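Long-range contact in lombricine kinase (Urechis caupo, PDB 3JPZ), which probably catalyses the reversible transfer of a phosphoryl group between ATP and the guanidino compound lombricine, as a phosphagen kinase: residues Val144-Leu156 with Arg239-Met251. Sequence-based numbering, arbitrary orientation.
Sequences VITTALAGLSGDL and RFGRGLNAIAEQM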
ATOM      1  N   VAL A 144      18.866 -16.624  -7.809  1.00 29.38           N
ATOM      2  CA  VAL A 144      18.675 -18.020  -8.157  1.00 32.97           C
ATOM      3  C   VAL A 144      18.150 -18.152  -9.583  1.00 36.36           C
ATOM      4  O   VAL A 144      18.719 -18.869 -10.400  1.00 25.62           O
ATOM      5  CB  VAL A 144      17.709 -18.694  -7.162  1.00 35.70           C
ATOM      6  CG1 VAL A 144      17.285 -20.064  -7.650  1.00 26.31           C
ATOM      7  CG2 VAL A 144      18.360 -18.793  -5.785  1.00 28.94           C
ATOM      8  N   ILE A 145      17.068 -17.446  -9.886  1.00 25.97           N
ATOM      9  CA  ILE A 145      16.454 -17.531 -11.204  1.00 24.94           C
ATOM     10  C   ILE A 145      17.391 -16.994 -12.288  1.00 25.23           C
ATOM     11  O   ILE A 145      17.538 -17.590 -13.348  1.00 30.77           O
ATOM     12  CB  ILE A 145      15.117 -16.762 -11.226  1.00 22.51           C
ATOM     13  CG1 ILE A 145      14.158 -17.371 -10.200  1.00 20.41           C
ATOM     14  CG2 ILE A 145      14.508 -16.799 -12.602  1.00 17.16           C
ATOM     15  CD1 ILE A 145      12.881 -16.583  -9.999  1.00 29.89           C
ATOM     16  N   THR A 146      18.042 -15.875 -12.011  1.00 27.51           N
ATOM     17  CA  THR A 146      18.874 -15.208 -13.011  1.00 21.42           C
ATOM     18  C   THR A 146      20.153 -15.993 -13.353  1.00 26.69           C
ATOM     19  O   THR A 146      20.539 -16.071 -14.519  1.00 27.98           O
ATOM     20  CB  THR A 146      19.250 -13.777 -12.557  1.00 51.20           C
ATOM     21  OG1 THR A 146      19.796 -13.042 -13.659  1.00 57.31           O
ATOM     22  CG2 THR A 146      20.260 -13.819 -11.430  1.00 38.26           C
ATOM     23  N   THR A 147      20.807 -16.584 -12.356  1.00 28.96           N
ATOM     24  CA  THR A 147      22.023 -17.352 -12.633  1.00 38.45           C
ATOM     25  C   THR A 147      21.663 -18.709 -13.237  1.00 43.63           C
ATOM     26  O   THR A 147      22.396 -19.246 -14.064  1.00 45.21           O
ATOM     27  CB  THR A 147      22.925 -17.524 -11.388  1.00 46.24           C
ATOM     28  OG1 THR A 147      24.076 -18.300 -11.740  1.00 64.09           O
ATOM     29  CG2 THR A 147      22.190 -18.213 -10.259  1.00 32.85           C
ATOM     30  N   ALA A 148      20.518 -19.251 -12.838  1.00 33.92           N
ATOM     31  CA  ALA A 148      20.008 -20.471 -13.447  1.00 34.00           C
ATOM     32  C   ALA A 148      19.693 -20.212 -14.918  1.00 42.63           C
ATOM     33  O   ALA A 148      19.879 -21.082 -15.773  1.00 41.32           O
ATOM     34  CB  ALA A 148      18.773 -20.941 -12.721  1.00 28.32           C
ATOM     35  N   LEU A 149      19.225 -19.003 -15.201  1.00 26.23           N
ATOM     36  CA  LEU A 149      18.886 -18.602 -16.559  1.00 27.99           C
ATOM     37  C   LEU A 149      20.137 -18.470 -17.401  1.00 38.85           C
ATOM     38  O   LEU A 149      20.119 -18.731 -18.599  1.00 41.69           O
ATOM     39  CB  LEU A 149      18.159 -17.261 -16.547  1.00 20.49           C
ATOM     40  CG  LEU A 149      16.663 -17.278 -16.223  1.00 19.19           C
ATOM     41  CD1 LEU A 149      16.180 -15.854 -16.048  1.00 23.75           C
ATOM     42  CD2 LEU A 149      15.869 -17.999 -17.312  1.00 23.90           C
ATOM     43  N   ALA A 150      21.224 -18.054 -16.764  1.00 43.59           N
ATOM     44  CA  ALA A 150      22.477 -17.817 -17.463  1.00 32.97           C
ATOM     45  C   ALA A 150      23.070 -19.115 -17.994  1.00 36.09           C
ATOM     46  O   ALA A 150      23.998 -19.090 -18.796  1.00 36.11           O
ATOM     47  CB  ALA A 150      23.465 -17.121 -16.538  1.00 41.92           C
ATOM     48  N   GLY A 151      22.531 -20.240 -17.535  1.00 24.59           N
ATOM     49  CA  GLY A 151      22.997 -21.548 -17.955  1.00 33.71           C
ATOM     50  C   GLY A 151      22.161 -22.150 -19.066  1.00 47.23           C
ATOM     51  O   GLY A 151      22.408 -23.272 -19.498  1.00 51.49           O
ATOM     52  N   LEU A 152      21.158 -21.411 -19.523  1.00 48.20           N
ATOM     53  CA  LEU A 152      20.405 -21.816 -20.699  1.00 49.65           C
ATOM     54  C   LEU A 152      21.220 -21.485 -21.937  1.00 48.88           C
ATOM     55  O   LEU A 152      22.004 -20.536 -21.940  1.00 49.83           O
ATOM     56  CB  LEU A 152      19.056 -21.093 -20.767  1.00 33.65           C
ATOM     57  CG  LEU A 152      18.133 -21.250 -19.562  1.00 37.42           C
ATOM     58  CD1 LEU A 152      16.746 -20.712 -19.888  1.00 44.38           C
ATOM     59  CD2 LEU A 152      18.055 -22.699 -19.135  1.00 36.44           C
ATOM     60  N   SER A 153      21.036 -22.267 -22.993  0.50 45.48           N
ATOM     61  CA  SER A 153      21.684 -21.984 -24.267  0.50 42.98           C
ATOM     62  C   SER A 153      20.693 -22.223 -25.396  0.50 41.95           C
ATOM     63  O   SER A 153      19.490 -22.324 -25.160  0.50 38.49           O
ATOM     64  CB  SER A 153      22.921 -22.863 -24.455  0.50 45.86           C
ATOM     65  OG  SER A 153      22.558 -24.211 -24.693  0.50 46.04           O
ATOM     66  N   GLY A 154      21.201 -22.316 -26.619  1.00 38.25           N
ATOM     67  CA  GLY A 154      20.354 -22.555 -27.772  1.00 49.64           C
ATOM     68  C   GLY A 154      19.342 -21.448 -27.975  1.00 48.31           C
ATOM     69  O   GLY A 154      19.680 -20.266 -27.904  1.00 47.77           O
ATOM     70  N   ASP A 155      18.094 -21.827 -28.233  1.00 29.25           N
ATOM     71  CA  ASP A 155      17.044 -20.841 -28.459  1.00 43.01           C
ATOM     72  C   ASP A 155      16.536 -20.264 -27.138  1.00 39.31           C
ATOM     73  O   ASP A 155      15.640 -19.425 -27.127  1.00 37.89           O
ATOM     74  CB  ASP A 155      15.881 -21.451 -29.240  1.00 31.57           C
ATOM     75  CG  ASP A 155      15.059 -22.389 -28.405  1.00 48.21           C
ATOM     76  OD1 ASP A 155      15.657 -23.146 -27.614  1.00 50.89           O
ATOM     77  OD2 ASP A 155      13.820 -22.364 -28.532  1.00 53.95           O
ATOM     78  N   LEU A 156      17.106 -20.720 -26.027  1.00 36.13           N
ATOM     79  CA  LEU A 156      16.770 -20.164 -24.718  1.00 32.81           C
ATOM     80  C   LEU A 156      17.882 -19.261 -24.208  1.00 35.58           C
ATOM     81  O   LEU A 156      17.854 -18.819 -23.065  1.00 33.43           O
ATOM     82  CB  LEU A 156      16.488 -21.273 -23.704  1.00 27.11           C
ATOM     83  CG  LEU A 156      15.246 -22.128 -23.982  1.00 30.33           C
ATOM     84  CD1 LEU A 156      15.014 -23.113 -22.846  1.00 24.47           C
ATOM     85  CD2 LEU A 156      14.018 -21.256 -24.186  1.00 44.25           C
ATOM     86  N   ARG A 239       8.287 -25.397 -26.009  1.00 15.36           N
ATOM     87  CA  ARG A 239       9.308 -24.500 -25.490  0.51 17.39           C
ATOM     88  C   ARG A 239       9.011 -24.213 -24.027  1.00 17.56           C
ATOM     89  O   ARG A 239       9.900 -24.173 -23.195  1.00 16.73           O
ATOM     90  CB  ARG A 239       9.323 -23.203 -26.305  0.51 16.14           C
ATOM     91  CG  ARG A 239      10.129 -22.066 -25.695  0.51 17.80           C
ATOM     92  CD  ARG A 239      10.312 -20.926 -26.694  0.51 21.52           C
ATOM     93  NE  ARG A 239      11.105 -21.341 -27.847  0.51 25.89           N
ATOM     94  CZ  ARG A 239      10.617 -21.550 -29.066  0.51 27.56           C
ATOM     95  NH1 ARG A 239       9.324 -21.371 -29.313  0.51 16.67           N
ATOM     96  NH2 ARG A 239      11.429 -21.930 -30.044  0.51 17.07           N
ATOM     97  N   PHE A 240       7.736 -24.017 -23.734  1.00 17.19           N
ATOM     98  CA  PHE A 240       7.265 -23.766 -22.387  1.00 16.84           C
ATOM     99  C   PHE A 240       7.798 -24.809 -21.398  1.00 21.35           C
ATOM    100  O   PHE A 240       8.454 -24.475 -20.416  1.00 16.33           O
ATOM    101  CB  PHE A 240       5.737 -23.786 -22.428  1.00 15.14           C
ATOM    102  CG  PHE A 240       5.075 -23.532 -21.118  1.00 18.72           C
ATOM    103  CD1 PHE A 240       4.911 -22.238 -20.643  1.00 21.67           C
ATOM    104  CD2 PHE A 240       4.561 -24.586 -20.380  1.00 17.85           C
ATOM    105  CE1 PHE A 240       4.267 -22.002 -19.437  1.00 12.98           C
ATOM    106  CE2 PHE A 240       3.920 -24.357 -19.183  1.00 13.58           C
ATOM    107  CZ  PHE A 240       3.775 -23.057 -18.708  1.00 13.02           C
ATOM    108  N   GLY A 241       7.513 -26.077 -21.670  1.00 21.78           N
ATOM    109  CA  GLY A 241       7.920 -27.157 -20.790  1.00 27.53           C
ATOM    110  C   GLY A 241       9.416 -27.399 -20.833  1.00 25.96           C
ATOM    111  O   GLY A 241      10.030 -27.729 -19.826  1.00 24.56           O
ATOM    112  N   ARG A 242      10.002 -27.247 -22.012  1.00 26.72           N
ATOM    113  CA  ARG A 242      11.439 -27.398 -22.163  1.00 38.35           C
ATOM    114  C   ARG A 242      12.157 -26.356 -21.310  1.00 31.42           C
ATOM    115  O   ARG A 242      13.121 -26.662 -20.611  1.00 21.27           O
ATOM    116  CB  ARG A 242      11.831 -27.248 -23.633  1.00 33.46           C
ATOM    117  CG  ARG A 242      13.331 -27.278 -23.879  1.00 35.58           C
ATOM    118  CD  ARG A 242      13.641 -27.689 -25.312  1.00 48.80           C
ATOM    119  NE  ARG A 242      12.932 -26.864 -26.287  1.00 33.46           N
ATOM    120  CZ  ARG A 242      13.299 -25.636 -26.633  1.00 30.68           C
ATOM    121  NH1 ARG A 242      14.365 -25.083 -26.074  1.00 34.87           N
ATOM    122  NH2 ARG A 242      12.598 -24.960 -27.533  1.00 28.22           N
ATOM    123  N   GLY A 243      11.665 -25.125 -21.359  1.00 17.97           N
ATOM    124  CA  GLY A 243      12.250 -24.037 -20.599  1.00 32.66           C
ATOM    125  C   GLY A 243      12.074 -24.221 -19.101  1.00 36.69           C
ATOM    126  O   GLY A 243      12.999 -23.995 -18.324  1.00 17.87           O
ATOM    127  N   LEU A 244      10.885 -24.638 -18.689  1.00 20.46           N
ATOM    128  CA  LEU A 244      10.601 -24.762 -17.273  1.00 25.05           C
ATOM    129  C   LEU A 244      11.516 -25.812 -16.662  1.00 19.54           C
ATOM    130  O   LEU A 244      12.167 -25.561 -15.650  1.00 26.39           O
ATOM    131  CB  LEU A 244       9.141 -25.135 -17.050  1.00 15.97           C
ATOM    132  CG  LEU A 244       8.162 -23.955 -17.054  1.00 17.63           C
ATOM    133  CD1 LEU A 244       6.735 -24.449 -17.209  1.00 14.53           C
ATOM    134  CD2 LEU A 244       8.310 -23.115 -15.793  1.00 18.93           C
ATOM    135  N   ASN A 245      11.572 -26.978 -17.302  1.00 19.06           N
ATOM    136  CA  ASN A 245      12.393 -28.089 -16.825  1.00 31.55           C
ATOM    137  C   ASN A 245      13.873 -27.731 -16.824  1.00 31.31           C
ATOM    138  O   ASN A 245      14.626 -28.152 -15.946  1.00 26.70           O
ATOM    139  CB  ASN A 245      12.161 -29.334 -17.689  1.00 45.31           C
ATOM    140  CG  ASN A 245      10.808 -29.994 -17.430  1.00 26.75           C
ATOM    141  OD1 ASN A 245      10.182 -29.779 -16.396  1.00 35.45           O
ATOM    142  ND2 ASN A 245      10.361 -30.813 -18.373  1.00 25.18           N
ATOM    143  N   ALA A 246      14.284 -26.955 -17.819  1.00 30.21           N
ATOM    144  CA  ALA A 246      15.683 -26.598 -17.986  1.00 43.69           C
ATOM    145  C   ALA A 246      16.119 -25.620 -16.899  1.00 47.53           C
ATOM    146  O   ALA A 246      17.212 -25.720 -16.345  1.00 30.78           O
ATOM    147  CB  ALA A 246      15.903 -25.999 -19.364  1.00 37.13           C
ATOM    148  N   ILE A 247      15.244 -24.670 -16.599  1.00 25.69           N
ATOM    149  CA  ILE A 247      15.494 -23.689 -15.562  1.00 20.05           C
ATOM    150  C   ILE A 247      15.619 -24.393 -14.227  1.00 37.00           C
ATOM    151  O   ILE A 247      16.472 -24.051 -13.407  1.00 41.53           O
ATOM    152  CB  ILE A 247      14.331 -22.685 -15.491  1.00 28.28           C
ATOM    153  CG1 ILE A 247      14.344 -21.773 -16.719  1.00 18.55           C
ATOM    154  CG2 ILE A 247      14.403 -21.858 -14.211  1.00 18.90           C
ATOM    155  CD1 ILE A 247      13.068 -20.956 -16.881  1.00 22.87           C
ATOM    156  N   ALA A 248      14.755 -25.379 -14.017  1.00 20.27           N
ATOM    157  CA  ALA A 248      14.764 -26.153 -12.790  1.00 29.47           C
ATOM    158  C   ALA A 248      16.076 -26.922 -12.666  1.00 36.06           C
ATOM    159  O   ALA A 248      16.655 -26.994 -11.588  1.00 31.91           O
ATOM    160  CB  ALA A 248      13.593 -27.117 -12.767  1.00 20.20           C
ATOM    161  N   GLU A 249      16.543 -27.492 -13.774  1.00 29.34           N
ATOM    162  CA  GLU A 249      17.722 -28.347 -13.734  1.00 36.20           C
ATOM    163  C   GLU A 249      18.921 -27.518 -13.312  1.00 34.78           C
ATOM    164  O   GLU A 249      19.748 -27.960 -12.515  1.00 36.21           O
ATOM    165  CB  GLU A 249      17.986 -28.993 -15.093  1.00 44.35           C
ATOM    166  CG  GLU A 249      18.545 -30.402 -15.005  1.00 50.67           C
ATOM    167  CD  GLU A 249      19.079 -30.905 -16.333  1.00 59.60           C
ATOM    168  OE1 GLU A 249      18.705 -30.343 -17.384  1.00 51.31           O
ATOM    169  OE2 GLU A 249      19.877 -31.865 -16.325  1.00 73.52           O
ATOM    170  N   GLN A 250      19.011 -26.308 -13.851  1.00 28.79           N
ATOM    171  CA  GLN A 250      20.040 -25.372 -13.426  1.00 42.17           C
ATOM    172  C   GLN A 250      19.881 -25.064 -11.945  1.00 37.79           C
ATOM    173  O   GLN A 250      20.861 -24.981 -11.207  1.00 32.95           O
ATOM    174  CB  GLN A 250      19.956 -24.086 -14.243  1.00 35.04           C
ATOM    175  CG  GLN A 250      20.282 -24.282 -15.705  1.00 38.76           C
ATOM    176  CD  GLN A 250      21.639 -24.938 -15.915  1.00 43.79           C
ATOM    177  OE1 GLN A 250      22.572 -24.724 -15.142  1.00 28.48           O
ATOM    178  NE2 GLN A 250      21.753 -25.739 -16.965  1.00 46.02           N
ATOM    179  N   MET A 251      18.633 -24.913 -11.517  1.00 22.77           N
ATOM    180  CA  MET A 251      18.324 -24.548 -10.149  1.00 26.86           C
ATOM    181  C   MET A 251      18.793 -25.607  -9.163  1.00 37.70           C
ATOM    182  O   MET A 251      19.168 -25.279  -8.042  1.00 36.16           O
ATOM    183  CB  MET A 251      16.816 -24.311  -9.994  1.00 21.72           C
ATOM    184  CG  MET A 251      16.387 -22.917 -10.391  1.00 20.97           C
ATOM    185  SD  MET A 251      14.590 -22.734 -10.592  1.00 26.39           S
ATOM    186  CE  MET A 251      13.992 -23.369  -9.029  1.00 47.52           C
TER
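The carboxylate of Asp155 is held between the guanidinium groups of Arg239 and Arg242, each of which offers it an edge. Arg242 and Asp155 reach toward each other from opposite directions, and Arg242 grips end-on, one nitrogen to each oxygen: NH1 reaches the syn lone pair of Asp155 OD1 at 2.8 Å. The straighter bond, 166° at the hydrogen, runs from NH2 to OD2. Arg239 approaches side-on and spends both NE and NH2 on Asp155 OD2, which lies in its guanidinium plane and is met nearly along the C-O axis. The carboxylate plane is turned 61° from that of Arg239 and lies closer to that of Arg242. OD2 accepts three bonds and OD1 a fourth, so the carboxylate is restrained at both oxygens, and the paired positive charges would favour its ionised form. Bends at chi3 turn both guanidinium groups onto the same acid. Each arginine has a further partner: Gln228 OE1 bonds Arg239 NH1, and Glu238 forms a salt bridge with Arg242 NE.

Beside this network Leu156 lays CD1 over the bare backbone of Gly243, 3.7 Å from its CA, while its CG rests near Arg242 NH1. Farther along, Leu152 divides its branches, CD2 to Ala246 CB and CD1 to Ile247 CG1; Leu149 CD2 runs alongside the same isoleucine. The backbones come nearest at Ala148, whose small CB sits 3.7 Å from Gln250 CB and also touches Met251 CG.

The helical segments 144-149 and 239-251 cross at 105°, their axes 8.5 Å apart at closest approach. Leu149 also packs on Ile214 of strand 212-216, and Leu244, on the side of its helix turned away from 144-156, on Val224 of strand 222-229. The contact thus illustrates helix-on-sheet layering in the alpha/beta catalytic domain of the ATP:guanido phosphotransferases, an antiparallel sheet backed by helices.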